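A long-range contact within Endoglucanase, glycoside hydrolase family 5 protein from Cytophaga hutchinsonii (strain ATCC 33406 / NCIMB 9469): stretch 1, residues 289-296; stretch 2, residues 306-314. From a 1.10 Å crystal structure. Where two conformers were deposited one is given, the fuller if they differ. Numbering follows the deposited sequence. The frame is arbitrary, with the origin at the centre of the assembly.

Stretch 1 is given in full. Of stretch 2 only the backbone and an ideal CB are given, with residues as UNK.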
# COMPACT_ATOMS: atom_id res chain seq x y z
N GLU A 289 -3.90 -19.69 4.27
CA GLU A 289 -5.14 -18.94 4.44
C GLU A 289 -5.56 -18.38 3.08
O GLU A 289 -4.73 -18.20 2.19
CB GLU A 289 -5.00 -17.77 5.45
CG GLU A 289 -4.16 -16.56 4.97
CD GLU A 289 -4.08 -15.39 5.97
OE1 GLU A 289 -4.39 -15.58 7.16
OE2 GLU A 289 -3.70 -14.27 5.56
N THR A 290 -6.86 -18.07 2.94
CA THR A 290 -7.41 -17.66 1.65
C THR A 290 -6.68 -16.47 1.06
O THR A 290 -6.51 -16.39 -0.17
CB THR A 290 -8.88 -17.29 1.83
OG1 THR A 290 -9.56 -18.36 2.50
CG2 THR A 290 -9.55 -17.01 0.48
N ALA A 291 -6.32 -15.48 1.88
CA ALA A 291 -5.76 -14.24 1.35
C ALA A 291 -4.37 -14.42 0.77
O ALA A 291 -3.93 -13.57 -0.02
CB ALA A 291 -5.73 -13.15 2.42
N SER A 292 -3.65 -15.46 1.16
CA SER A 292 -2.31 -15.66 0.62
C SER A 292 -2.38 -15.87 -0.88
O SER A 292 -3.21 -16.64 -1.37
CB SER A 292 -1.66 -16.86 1.26
OG SER A 292 -1.42 -16.61 2.63
N ALA A 293 -1.47 -15.23 -1.60
CA ALA A 293 -1.44 -15.32 -3.06
C ALA A 293 -0.72 -16.57 -3.57
O ALA A 293 -0.92 -16.96 -4.73
CB ALA A 293 -0.73 -14.09 -3.63
N ILE A 294 0.13 -17.17 -2.75
CA ILE A 294 0.98 -18.27 -3.17
C ILE A 294 0.86 -19.40 -2.15
O ILE A 294 0.50 -19.18 -0.99
CB ILE A 294 2.45 -17.81 -3.38
CG1 ILE A 294 3.05 -17.28 -2.07
CG2 ILE A 294 2.52 -16.78 -4.51
CD1 ILE A 294 4.46 -16.67 -2.20
N VAL A 295 1.12 -20.63 -2.60
CA VAL A 295 0.93 -21.83 -1.78
C VAL A 295 2.03 -21.99 -0.74
O VAL A 295 3.12 -21.42 -0.88
CB VAL A 295 0.85 -23.09 -2.66
CG1 VAL A 295 -0.28 -22.99 -3.65
CG2 VAL A 295 2.18 -23.35 -3.37
N PRO A 296 1.80 -22.79 0.30
CA PRO A 296 2.86 -23.05 1.29
C PRO A 296 4.15 -23.50 0.62
O PRO A 296 4.15 -24.35 -0.27
CB PRO A 296 2.24 -24.12 2.18
CG PRO A 296 0.78 -23.79 2.14
CD PRO A 296 0.52 -23.39 0.71
N UNK A 306 1.84 -21.75 -12.27
CA UNK A 306 0.41 -21.76 -11.99
C UNK A 306 0.08 -22.61 -10.77
O UNK A 306 -0.76 -22.22 -9.95
CB UNK A 306 -0.36 -22.27 -13.21
N UNK A 307 0.74 -23.76 -10.62
CA UNK A 307 0.46 -24.64 -9.49
C UNK A 307 0.95 -24.07 -8.16
O UNK A 307 0.60 -24.62 -7.10
CB UNK A 307 1.10 -26.01 -9.73
N UNK A 308 1.73 -23.00 -8.18
CA UNK A 308 2.22 -22.35 -6.98
C UNK A 308 1.35 -21.18 -6.53
O UNK A 308 1.65 -20.57 -5.49
CB UNK A 308 3.65 -21.86 -7.21
N UNK A 309 0.29 -20.85 -7.27
CA UNK A 309 -0.61 -19.76 -6.94
C UNK A 309 -1.90 -20.30 -6.36
O UNK A 309 -2.39 -21.35 -6.77
CB UNK A 309 -0.90 -18.90 -8.17
N UNK A 310 -2.46 -19.55 -5.42
CA UNK A 310 -3.77 -19.87 -4.86
C UNK A 310 -4.86 -19.28 -5.73
O UNK A 310 -4.60 -18.48 -6.63
CB UNK A 310 -3.89 -19.35 -3.43
N UNK A 311 -6.13 -19.63 -5.48
CA UNK A 311 -7.21 -18.96 -6.23
C UNK A 311 -7.17 -17.45 -6.09
O UNK A 311 -7.40 -16.73 -7.07
CB UNK A 311 -8.57 -19.47 -5.76
N UNK A 312 -6.87 -16.95 -4.90
CA UNK A 312 -6.77 -15.50 -4.71
C UNK A 312 -5.62 -14.93 -5.53
O UNK A 312 -5.78 -13.91 -6.23
CB UNK A 312 -6.58 -15.16 -3.23
N UNK A 313 -4.45 -15.57 -5.47
CA UNK A 313 -3.31 -15.09 -6.24
C UNK A 313 -3.59 -15.06 -7.73
O UNK A 313 -3.22 -14.11 -8.42
CB UNK A 313 -2.09 -15.97 -5.97
N UNK A 314 -4.22 -16.11 -8.25
CA UNK A 314 -4.54 -16.15 -9.68
C UNK A 314 -5.46 -15.01 -10.06
O UNK A 314 -5.27 -14.35 -11.09
CB UNK A 314 -5.18 -17.49 -10.05

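Position 306 opens a short 3-10 segment, and its CB has nothing of stretch 1 within 5.5 Å, so the contact leaves the side chain free. It is Asp306, whose backbone O accepts from the N of position 309 at 3.2 Å. Position 307 is equally free, its CB directed away from stretch 1; most side chains would suit. Tyr307 is found, and its backbone O comes near, 3.9 Å from Val295 CG1.

At position 308 the backbone does the work: its O accepts from Val295 N at 2.9 Å and also lies 3.3 Å from Ile294 CA, a CA-H...O contact. The CB points sideways, 4.4 Å from Val295 CG2, so a small or polar side chain that lets the valine pack against its base would fit. Asp308 does this.

Position 309 has an extended backbone (phi/psi -104/145) and bridges Ile294, CA to CA 4.4 Å. Its CB leads away overall, yet sits 4.0 Å from Ala293 O, and Ile294 offers a methyl nearby, which favours an aliphatic residue. Leu309 brings its CD2 to 4.0 Å from Ile294 CG2.

Position 310 points toward stretch 1 and immediately precedes a helix. Its N donates to Ala293 O at 3.1 Å, while its CB lies 3.5 Å from Ser292 O, an acceptor awaiting a donor. The free N of position 313 asks for a capping acceptor, so a short hydroxyl, Ser or Thr, could answer both. The residue is Thr310, chi1 in p: OG1 donates to Ser292 O at 2.6 Å and accepts from the N of position 313 at 3.0 Å, while its CG2 packs 4.2 Å from Val295 CG1.

Position 311, the first helical residue, has phi -56° and a CB clear of stretch 1; proline is well suited here, though many polar residues would do. Pro311 is deposited.

Position 312 faces the carbonyls of the turn, its CB only 3.3 Å from Thr290 O. Something small is called for, Ala or Ser. Ser312 adds a hydroxyl: one water sits 2.7 Å from Ser312 OG and 2.8 Å from Ala291 O, linking the hydroxyl to the turn. Another water accepts from Ser312 N at 3.1 Å and donates to Thr290 O at 2.8 Å.

Position 313 permits just one answer, because an ideal CB would lie 2.0 Å from Ala293 O. Gly313 lets its CA approach that O to 3.4 Å, a CA-H...O contact.

Position 314 turns sideways into open space, suiting a long polar chain; Lys314 leads its end away.

Stretch 2 306-314: DYDLTPSGK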
# COMPACT_ATOMS: atom_id res chain seq x y z
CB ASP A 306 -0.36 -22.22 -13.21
CG ASP A 306 -0.38 -21.17 -14.30
OD1 ASP A 306 -0.04 -19.99 -14.02
OD2 ASP A 306 -0.77 -21.51 -15.43
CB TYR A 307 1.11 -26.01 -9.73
CG TYR A 307 0.44 -26.90 -10.76
CD1 TYR A 307 -0.77 -26.55 -11.36
CD2 TYR A 307 1.03 -28.10 -11.13
CE1 TYR A 307 -1.37 -27.38 -12.30
CE2 TYR A 307 0.43 -28.93 -12.06
CZ TYR A 307 -0.78 -28.57 -12.64
OH TYR A 307 -1.39 -29.39 -13.57
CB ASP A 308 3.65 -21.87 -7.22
CG ASP A 308 4.57 -22.98 -7.72
OD1 ASP A 308 4.44 -24.13 -7.24
OD2 ASP A 308 5.41 -22.72 -8.62
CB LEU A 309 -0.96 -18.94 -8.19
CG LEU A 309 0.23 -18.43 -9.00
CD1 LEU A 309 -0.25 -17.56 -10.13
CD2 LEU A 309 1.18 -17.65 -8.13
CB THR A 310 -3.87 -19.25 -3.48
OG1 THR A 310 -3.85 -17.83 -3.64
CG2 THR A 310 -2.74 -19.72 -2.55
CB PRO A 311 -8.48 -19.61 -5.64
CG PRO A 311 -8.01 -20.99 -5.26
CD PRO A 311 -6.63 -20.78 -4.71
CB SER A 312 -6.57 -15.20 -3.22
OG SER A 312 -6.52 -13.81 -2.99
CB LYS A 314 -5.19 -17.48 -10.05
CG LYS A 314 -5.86 -17.45 -11.41
CD LYS A 314 -6.42 -18.79 -11.83
CE LYS A 314 -7.21 -18.69 -13.13
NZ LYS A 314 -6.45 -18.02 -14.21
O HOH W 1 -6.94 -18.34 -2.14
O HOH W 2 -6.45 -11.50 -0.96
O HOH W 3 -3.99 -12.94 -2.76
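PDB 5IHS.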